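Local coordinates for protein luciferase (PDB 1VPR) that is one of three homologous domains of dinoflagellate luciferase, which oxidises an open-chain tetrapyrrole luciferin with molecular oxygen and emits blue light, at residues Lys4-Gly9 against Ala226-Thr231; Met205-Asn210 against Thr286-Ala291; Asp214-Asp219 against Trp252-Glu257. All coordinates share one frame; numbering follows the deposited sequence.

Contact 1: Lys4-Gly9 against Ala226-Thr231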
# COMPACT_ATOMS: atom_id res chain seq x y z
N LYS A 4 -11.71 -6.18 -17.88
CA LYS A 4 -10.96 -7.09 -17.02
C LYS A 4 -10.91 -6.58 -15.58
O LYS A 4 -9.98 -6.90 -14.83
CB LYS A 4 -9.54 -7.29 -17.57
N GLY A 5 -11.92 -5.80 -15.20
CA GLY A 5 -11.99 -5.26 -13.85
C GLY A 5 -11.03 -4.11 -13.62
O GLY A 5 -10.89 -3.61 -12.50
N PHE A 6 -10.34 -3.67 -14.68
CA PHE A 6 -9.41 -2.56 -14.50
C PHE A 6 -10.05 -1.25 -14.93
O PHE A 6 -11.21 -1.22 -15.31
CB PHE A 6 -8.10 -2.83 -15.26
CG PHE A 6 -7.29 -3.97 -14.67
CD1 PHE A 6 -7.47 -5.28 -15.12
CD2 PHE A 6 -6.40 -3.74 -13.63
CE1 PHE A 6 -6.78 -6.34 -14.54
CE2 PHE A 6 -5.70 -4.79 -13.04
CZ PHE A 6 -5.89 -6.10 -13.49
N GLU A 7 -9.29 -0.16 -14.83
CA GLU A 7 -9.79 1.16 -15.20
C GLU A 7 -10.20 1.20 -16.67
O GLU A 7 -9.53 0.61 -17.54
CB GLU A 7 -8.71 2.21 -14.95
CG GLU A 7 -9.17 3.66 -15.07
CD GLU A 7 -9.81 4.18 -13.80
OE1 GLU A 7 -9.25 3.92 -12.72
OE2 GLU A 7 -10.86 4.86 -13.88
N ALA A 8 -11.31 1.89 -16.95
CA ALA A 8 -11.79 2.00 -18.32
C ALA A 8 -10.80 2.88 -19.08
O ALA A 8 -10.38 3.93 -18.58
CB ALA A 8 -13.18 2.63 -18.34
N GLY A 9 -10.43 2.45 -20.28
CA GLY A 9 -9.49 3.24 -21.05
C GLY A 9 -8.64 2.34 -21.92
O GLY A 9 -8.43 1.17 -21.58
N ALA A 226 -1.63 -6.90 -4.95
CA ALA A 226 -2.40 -7.70 -5.90
C ALA A 226 -3.61 -6.93 -6.41
O ALA A 226 -4.02 -7.12 -7.54
CB ALA A 226 -2.83 -9.04 -5.26
N ARG A 227 -4.17 -6.02 -5.60
CA ARG A 227 -5.32 -5.25 -6.05
C ARG A 227 -4.86 -3.86 -6.54
O ARG A 227 -4.19 -3.13 -5.81
CB ARG A 227 -6.38 -5.16 -4.92
CG ARG A 227 -7.56 -4.22 -5.21
CD ARG A 227 -8.80 -4.51 -4.38
NE ARG A 227 -8.53 -5.12 -3.08
CZ ARG A 227 -9.38 -5.96 -2.47
NH1 ARG A 227 -10.54 -6.27 -3.07
NH2 ARG A 227 -9.08 -6.50 -1.29
N ALA A 228 -5.22 -3.51 -7.77
CA ALA A 228 -4.81 -2.24 -8.34
C ALA A 228 -5.47 -1.05 -7.67
O ALA A 228 -4.84 -0.01 -7.46
CB ALA A 228 -5.13 -2.23 -9.87
N LYS A 229 -6.74 -1.21 -7.33
CA LYS A 229 -7.53 -0.13 -6.74
C LYS A 229 -8.29 -0.56 -5.49
O LYS A 229 -8.92 -1.63 -5.48
CB LYS A 229 -8.58 0.34 -7.75
CG LYS A 229 -8.01 0.74 -9.10
CD LYS A 229 -9.09 1.04 -10.15
CE LYS A 229 -9.96 2.19 -9.73
NZ LYS A 229 -9.27 3.48 -9.97
N ARG A 230 -8.25 0.28 -4.45
CA ARG A 230 -8.99 -0.02 -3.22
C ARG A 230 -9.66 1.26 -2.73
O ARG A 230 -9.17 2.37 -2.97
CB ARG A 230 -8.08 -0.59 -2.10
CG ARG A 230 -7.24 0.45 -1.34
CD ARG A 230 -5.95 0.78 -2.05
NE ARG A 230 -5.12 -0.43 -2.20
CZ ARG A 230 -4.66 -0.88 -3.37
NH1 ARG A 230 -4.95 -0.23 -4.49
NH2 ARG A 230 -3.91 -1.97 -3.43
N THR A 231 -10.80 1.10 -2.08
CA THR A 231 -11.52 2.24 -1.51
C THR A 231 -11.71 1.92 -0.03
O THR A 231 -12.05 0.79 0.34
CB THR A 231 -12.93 2.40 -2.15
OG1 THR A 231 -12.79 2.76 -3.53
CG2 THR A 231 -13.71 3.50 -1.45
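The ring of Phe6 meets Ala228 at its edge, with CE2 4.1 Å from Ala228 CB. The methyl lies near the ring plane and not over a face. Another part of the edge is met in plane by Lys4 CB; the Lys4 side chain is not modelled beyond that atom. Within 226-231 the guanidinium of Arg230 folds back on its own segment and does not meet 4-9. Ala228 O lies at its edge and in its plane, 3.0 Å from Arg230 NH1 in a weak bond. Arg230 NH2 also reaches Arg227 O, at 2.7 Å, and Arg230 NE pairs with Glu240.

Here the N-terminal helical bundle region meets the catalytic calycin barrel. Segment 226-231 leads into strand 229-233, which pairs antiparallel with strand 215-219. Segment 4-9 has no regular structure.

A salt bridge makes the polar half of the contact. Lys229 NZ lies 2.8 Å from Glu7 OE1 and meets it nearly along the C-O axis. The two side chains cross at about a right angle. The Lys229 chain bends at its last two torsions (chi3 62°, chi4 78°), which brings NZ to Glu7 OE1. That ammonium also pairs with Asp219 and bonds Asp313 O. Glu7 OE1 also bonds Ser312 OG, and Glu7 OE2 accepts a bond from Asp313 N.

Contact 2: Met205-Asn210 against Thr286-Ala291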
# COMPACT_ATOMS: atom_id res chain seq x y z
N MSE A 205 5.88 3.11 -7.67
CA MSE A 205 6.47 4.30 -8.27
C MSE A 205 5.51 5.48 -8.25
O MSE A 205 5.91 6.62 -8.53
CB MSE A 205 6.97 4.00 -9.70
CG MSE A 205 8.25 3.11 -9.77
SE MSE A 205 9.58 3.19 -8.25
CE MSE A 205 10.67 4.74 -8.75
N TYR A 206 4.26 5.22 -7.86
CA TYR A 206 3.24 6.26 -7.82
C TYR A 206 2.06 5.92 -6.93
O TYR A 206 1.94 4.81 -6.41
CB TYR A 206 2.66 6.44 -9.22
CG TYR A 206 1.76 5.28 -9.60
CD1 TYR A 206 2.29 4.07 -10.04
CD2 TYR A 206 0.37 5.37 -9.47
CE1 TYR A 206 1.45 2.97 -10.33
CE2 TYR A 206 -0.47 4.28 -9.75
CZ TYR A 206 0.08 3.09 -10.17
OH TYR A 206 -0.74 2.01 -10.44
N LEU A 207 1.16 6.89 -6.80
CA LEU A 207 -0.12 6.71 -6.12
C LEU A 207 -1.09 7.66 -6.83
O LEU A 207 -0.70 8.77 -7.18
CB LEU A 207 -0.08 7.09 -4.64
CG LEU A 207 0.61 6.20 -3.60
CD1 LEU A 207 0.52 6.95 -2.24
CD2 LEU A 207 -0.07 4.81 -3.51
N ARG A 208 -2.33 7.22 -7.07
CA ARG A 208 -3.38 8.06 -7.65
C ARG A 208 -4.45 7.99 -6.56
O ARG A 208 -4.88 6.91 -6.16
CB ARG A 208 -3.92 7.47 -8.95
CG ARG A 208 -2.92 7.44 -10.10
CD ARG A 208 -3.52 6.75 -11.36
NE ARG A 208 -2.53 6.59 -12.45
CZ ARG A 208 -2.35 7.45 -13.46
NH1 ARG A 208 -1.41 7.18 -14.37
NH2 ARG A 208 -3.09 8.55 -13.59
N ILE A 209 -4.87 9.14 -6.05
CA ILE A 209 -5.84 9.14 -4.96
C ILE A 209 -7.04 9.99 -5.29
O ILE A 209 -6.92 11.12 -5.77
CB ILE A 209 -5.20 9.71 -3.67
CG1 ILE A 209 -4.00 8.87 -3.26
CG2 ILE A 209 -6.22 9.75 -2.52
CD1 ILE A 209 -3.17 9.53 -2.11
N ASN A 210 -8.21 9.44 -5.03
CA ASN A 210 -9.45 10.15 -5.20
C ASN A 210 -9.80 10.31 -3.74
O ASN A 210 -9.90 9.31 -3.01
CB ASN A 210 -10.52 9.28 -5.86
CG ASN A 210 -10.52 9.42 -7.37
OD1 ASN A 210 -11.14 10.35 -7.91
ND2 ASN A 210 -9.81 8.53 -8.05
N THR A 286 4.32 20.30 -3.50
CA THR A 286 3.68 19.65 -2.37
C THR A 286 4.28 18.25 -2.31
O THR A 286 4.34 17.55 -3.32
CB THR A 286 2.14 19.55 -2.54
OG1 THR A 286 1.57 20.86 -2.58
CG2 THR A 286 1.52 18.77 -1.36
N PHE A 287 4.74 17.84 -1.14
CA PHE A 287 5.31 16.53 -0.98
C PHE A 287 4.48 15.70 -0.01
O PHE A 287 3.68 16.23 0.76
CB PHE A 287 6.75 16.60 -0.41
CG PHE A 287 7.80 16.95 -1.43
CD1 PHE A 287 7.92 18.26 -1.91
CD2 PHE A 287 8.68 15.98 -1.89
CE1 PHE A 287 8.90 18.58 -2.83
CE2 PHE A 287 9.66 16.30 -2.82
CZ PHE A 287 9.77 17.60 -3.29
N MSE A 288 4.67 14.39 -0.07
CA MSE A 288 3.99 13.50 0.84
C MSE A 288 5.06 12.61 1.42
O MSE A 288 5.86 12.03 0.68
CB MSE A 288 2.94 12.62 0.12
CG MSE A 288 2.47 11.48 1.01
SE MSE A 288 1.05 10.39 0.25
CE MSE A 288 -0.36 11.51 0.69
N ARG A 289 5.09 12.50 2.74
CA ARG A 289 6.05 11.61 3.36
C ARG A 289 5.30 10.48 4.03
O ARG A 289 4.40 10.69 4.83
CB ARG A 289 6.92 12.32 4.42
CG ARG A 289 7.96 11.37 5.03
CD ARG A 289 8.70 12.00 6.23
NE ARG A 289 7.81 12.24 7.36
CZ ARG A 289 8.08 13.08 8.37
NH1 ARG A 289 7.22 13.25 9.36
NH2 ARG A 289 9.22 13.76 8.38
N GLN A 290 5.68 9.26 3.67
CA GLN A 290 5.09 8.06 4.24
C GLN A 290 6.13 7.47 5.21
O GLN A 290 7.29 7.29 4.84
CB GLN A 290 4.83 7.07 3.10
CG GLN A 290 4.26 5.72 3.51
CD GLN A 290 3.98 4.86 2.30
OE1 GLN A 290 3.20 5.25 1.42
NE2 GLN A 290 4.61 3.69 2.25
N ALA A 291 5.72 7.17 6.44
CA ALA A 291 6.64 6.62 7.41
C ALA A 291 6.01 5.37 8.01
O ALA A 291 4.96 5.45 8.66
CB ALA A 291 6.93 7.67 8.52
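Met288, modelled as selenomethionine, spans the barrel interior to touch Leu207 and Ile209. Its CB points toward strand 206-212. CG stands anti to the backbone N (chi1 167°) and the next bond stays extended (chi2 176°), which carries the selenium well away from the backbone. CB and CG approach no residue of the facing segment closely. The first contact is made by SE, which lies 4.3 Å from Leu207 CD1. The last bond then turns (chi3 -82°), and the terminal methyl CE comes 4.4 Å from Ile209 CD1. One side chain thus meets two residues that project from the same side of the opposite strand.

The strands are not neighbours in the sheet. Strands 163-169 and 297-307 lie between them in its order, and the nearest CA atoms, those of Leu207 and Met288, are 10.6 Å apart. The contact is therefore made by side chains inside the calycin barrel. Trp165 and Leu161 also touch Met288, while Tyr303 and Arg277 touch Leu207.

Methyl groups and selenium make the whole contact across the two segments. The attraction is dispersive and hydrophobic, and it depends on shape and burial more than on direction.

Contact 3: Asp214-Asp219 against Trp252-Glu257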
# COMPACT_ATOMS: atom_id res chain seq x y z
N ASP A 214 -13.49 11.87 4.27
CA ASP A 214 -12.89 10.73 4.94
C ASP A 214 -12.96 9.42 4.15
O ASP A 214 -12.71 8.33 4.70
CB ASP A 214 -13.55 10.54 6.31
CG ASP A 214 -15.06 10.38 6.22
OD1 ASP A 214 -15.72 10.18 7.26
OD2 ASP A 214 -15.60 10.47 5.10
N VAL A 215 -13.32 9.51 2.87
CA VAL A 215 -13.39 8.32 2.00
C VAL A 215 -12.44 8.53 0.83
O VAL A 215 -12.44 9.60 0.21
CB VAL A 215 -14.83 8.08 1.47
CG1 VAL A 215 -14.83 7.01 0.38
CG2 VAL A 215 -15.73 7.65 2.62
N CYS A 216 -11.60 7.54 0.55
CA CYS A 216 -10.66 7.64 -0.55
C CYS A 216 -10.59 6.37 -1.39
O CYS A 216 -10.82 5.28 -0.87
CB CYS A 216 -9.24 7.82 -0.03
SG CYS A 216 -8.84 9.35 0.79
N THR A 217 -10.26 6.53 -2.66
CA THR A 217 -10.00 5.38 -3.54
C THR A 217 -8.53 5.59 -3.89
O THR A 217 -8.11 6.69 -4.25
CB THR A 217 -10.83 5.41 -4.80
OG1 THR A 217 -12.19 5.13 -4.46
CG2 THR A 217 -10.32 4.34 -5.79
N VAL A 218 -7.72 4.53 -3.77
CA VAL A 218 -6.30 4.63 -4.02
C VAL A 218 -5.80 3.60 -5.03
O VAL A 218 -6.08 2.41 -4.91
CB VAL A 218 -5.48 4.45 -2.68
CG1 VAL A 218 -3.98 4.54 -2.94
CG2 VAL A 218 -5.90 5.50 -1.67
N ASP A 219 -5.11 4.09 -6.05
CA ASP A 219 -4.51 3.22 -7.06
C ASP A 219 -3.06 3.15 -6.61
O ASP A 219 -2.40 4.18 -6.43
CB ASP A 219 -4.62 3.86 -8.45
CG ASP A 219 -6.07 4.05 -8.87
OD1 ASP A 219 -6.70 3.08 -9.30
OD2 ASP A 219 -6.62 5.17 -8.73
N TRP A 252 -6.87 3.01 7.79
CA TRP A 252 -6.30 4.35 7.71
C TRP A 252 -7.30 5.21 8.47
O TRP A 252 -8.53 5.02 8.34
CB TRP A 252 -6.28 4.94 6.28
CG TRP A 252 -5.15 4.52 5.43
CD1 TRP A 252 -5.22 3.79 4.29
CD2 TRP A 252 -3.77 4.83 5.62
NE1 TRP A 252 -3.97 3.63 3.75
CE2 TRP A 252 -3.06 4.27 4.55
CE3 TRP A 252 -3.06 5.54 6.61
CZ2 TRP A 252 -1.67 4.39 4.41
CZ3 TRP A 252 -1.69 5.66 6.48
CH2 TRP A 252 -1.01 5.09 5.39
N VAL A 253 -6.79 6.12 9.27
CA VAL A 253 -7.65 7.07 9.99
C VAL A 253 -7.20 8.43 9.45
O VAL A 253 -6.02 8.65 9.19
CB VAL A 253 -7.42 7.02 11.52
CG1 VAL A 253 -8.41 8.01 12.22
CG2 VAL A 253 -7.65 5.56 12.03
N LEU A 254 -8.15 9.34 9.27
CA LEU A 254 -7.85 10.68 8.76
C LEU A 254 -8.31 11.65 9.87
O LEU A 254 -9.34 12.29 9.78
CB LEU A 254 -8.64 10.92 7.46
CG LEU A 254 -8.12 10.35 6.12
CD1 LEU A 254 -7.63 8.92 6.27
CD2 LEU A 254 -9.25 10.42 5.10
N PRO A 255 -7.50 11.78 10.93
CA PRO A 255 -7.79 12.63 12.09
C PRO A 255 -7.46 14.10 11.94
O PRO A 255 -7.84 14.91 12.80
CB PRO A 255 -6.92 11.99 13.16
CG PRO A 255 -5.63 11.79 12.35
CD PRO A 255 -6.15 11.18 11.06
N GLU A 256 -6.74 14.43 10.88
CA GLU A 256 -6.27 15.80 10.67
C GLU A 256 -6.43 16.17 9.23
O GLU A 256 -6.68 15.32 8.39
CB GLU A 256 -4.79 15.86 11.01
CG GLU A 256 -4.46 15.57 12.44
CD GLU A 256 -2.98 15.27 12.63
OE1 GLU A 256 -2.16 15.79 11.85
OE2 GLU A 256 -2.65 14.52 13.56
N GLU A 257 -6.25 17.45 8.91
CA GLU A 257 -6.43 17.84 7.52
C GLU A 257 -5.36 17.31 6.57
O GLU A 257 -5.67 16.92 5.45
CB GLU A 257 -6.49 19.36 7.39
CG GLU A 257 -6.74 19.83 5.98
CD GLU A 257 -8.17 19.60 5.51
OE1 GLU A 257 -8.41 19.75 4.30
OE2 GLU A 257 -9.06 19.29 6.36
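Leu254 meets Asp214 and Cys216 through one methyl, CD2, in apolar contact. CD2 of Leu254 approaches the backbone of Asp214, 3.7 Å from Asp214 CA and 4.0 Å from Asp214 C. The same methyl lies 4.5 Å from Cys216 SG and equally far from Asp214 CB. Chi1 (-80°) sets CG of Leu254 beside the backbone N, and chi2 (44°) then places CD2 against Asp214. The other branch stands back, with Leu254 CD1 5.6 Å from Cys216 SG. Cys216 points its CB toward Leu254, and its thiol is the polarisable partner. Cys216 and Leu254 are buried, while Asp214 is partly exposed. The Asp214 carboxylate is turned away from Leu254, so the aspartate offers the methyl mainly its backbone.

Both ends of the contact sit at strand connections of the antiparallel calycin barrel. Asp214 belongs to the two-residue turn of the β-hairpin formed by strands 206-212 and 215-219. Leu254 begins the loop that joins strand 247-253 to strand 259-266. Strands 215-219 and 247-253 are not paired in the sheet. The nearest CA atoms of the two segments are those of Asp214 and Leu254, 6.3 Å apart.

Polar links run through a third residue. Ser234 OG bonds Leu254 N, and Ser234 also makes a backbone bond with Asp214, so one serine is tied to both segments.

The aromatic neighbour is Trp232, which touches both Cys216 and Leu254 and also meets the Trp252 ring.

How the contacts relate
From the N terminus, the chain first gives segment 4-9. It then runs through helices and the first barrel strand, 163-169, and two more helices before 205-210. Segment 214-219 follows. Contact 1 closes at 226-231 and spans the longest loop of the three. It crosses contact 2 and contact 3, whose first segments lie inside it and whose second segments lie beyond it. Contact 3 closes at 252-257 and is nested within contact 2, which closes last at 286-291. Strand 215-219 lies between strands 206-212 and 229-233 and joins all three sites. Asn210 O to Thr217 N (2.8 Å) links contacts 2 and 3. Thr231 OG1 to Thr217 OG1 (2.6 Å), a probable hydrogen bond, ties contact 1 to contact 3.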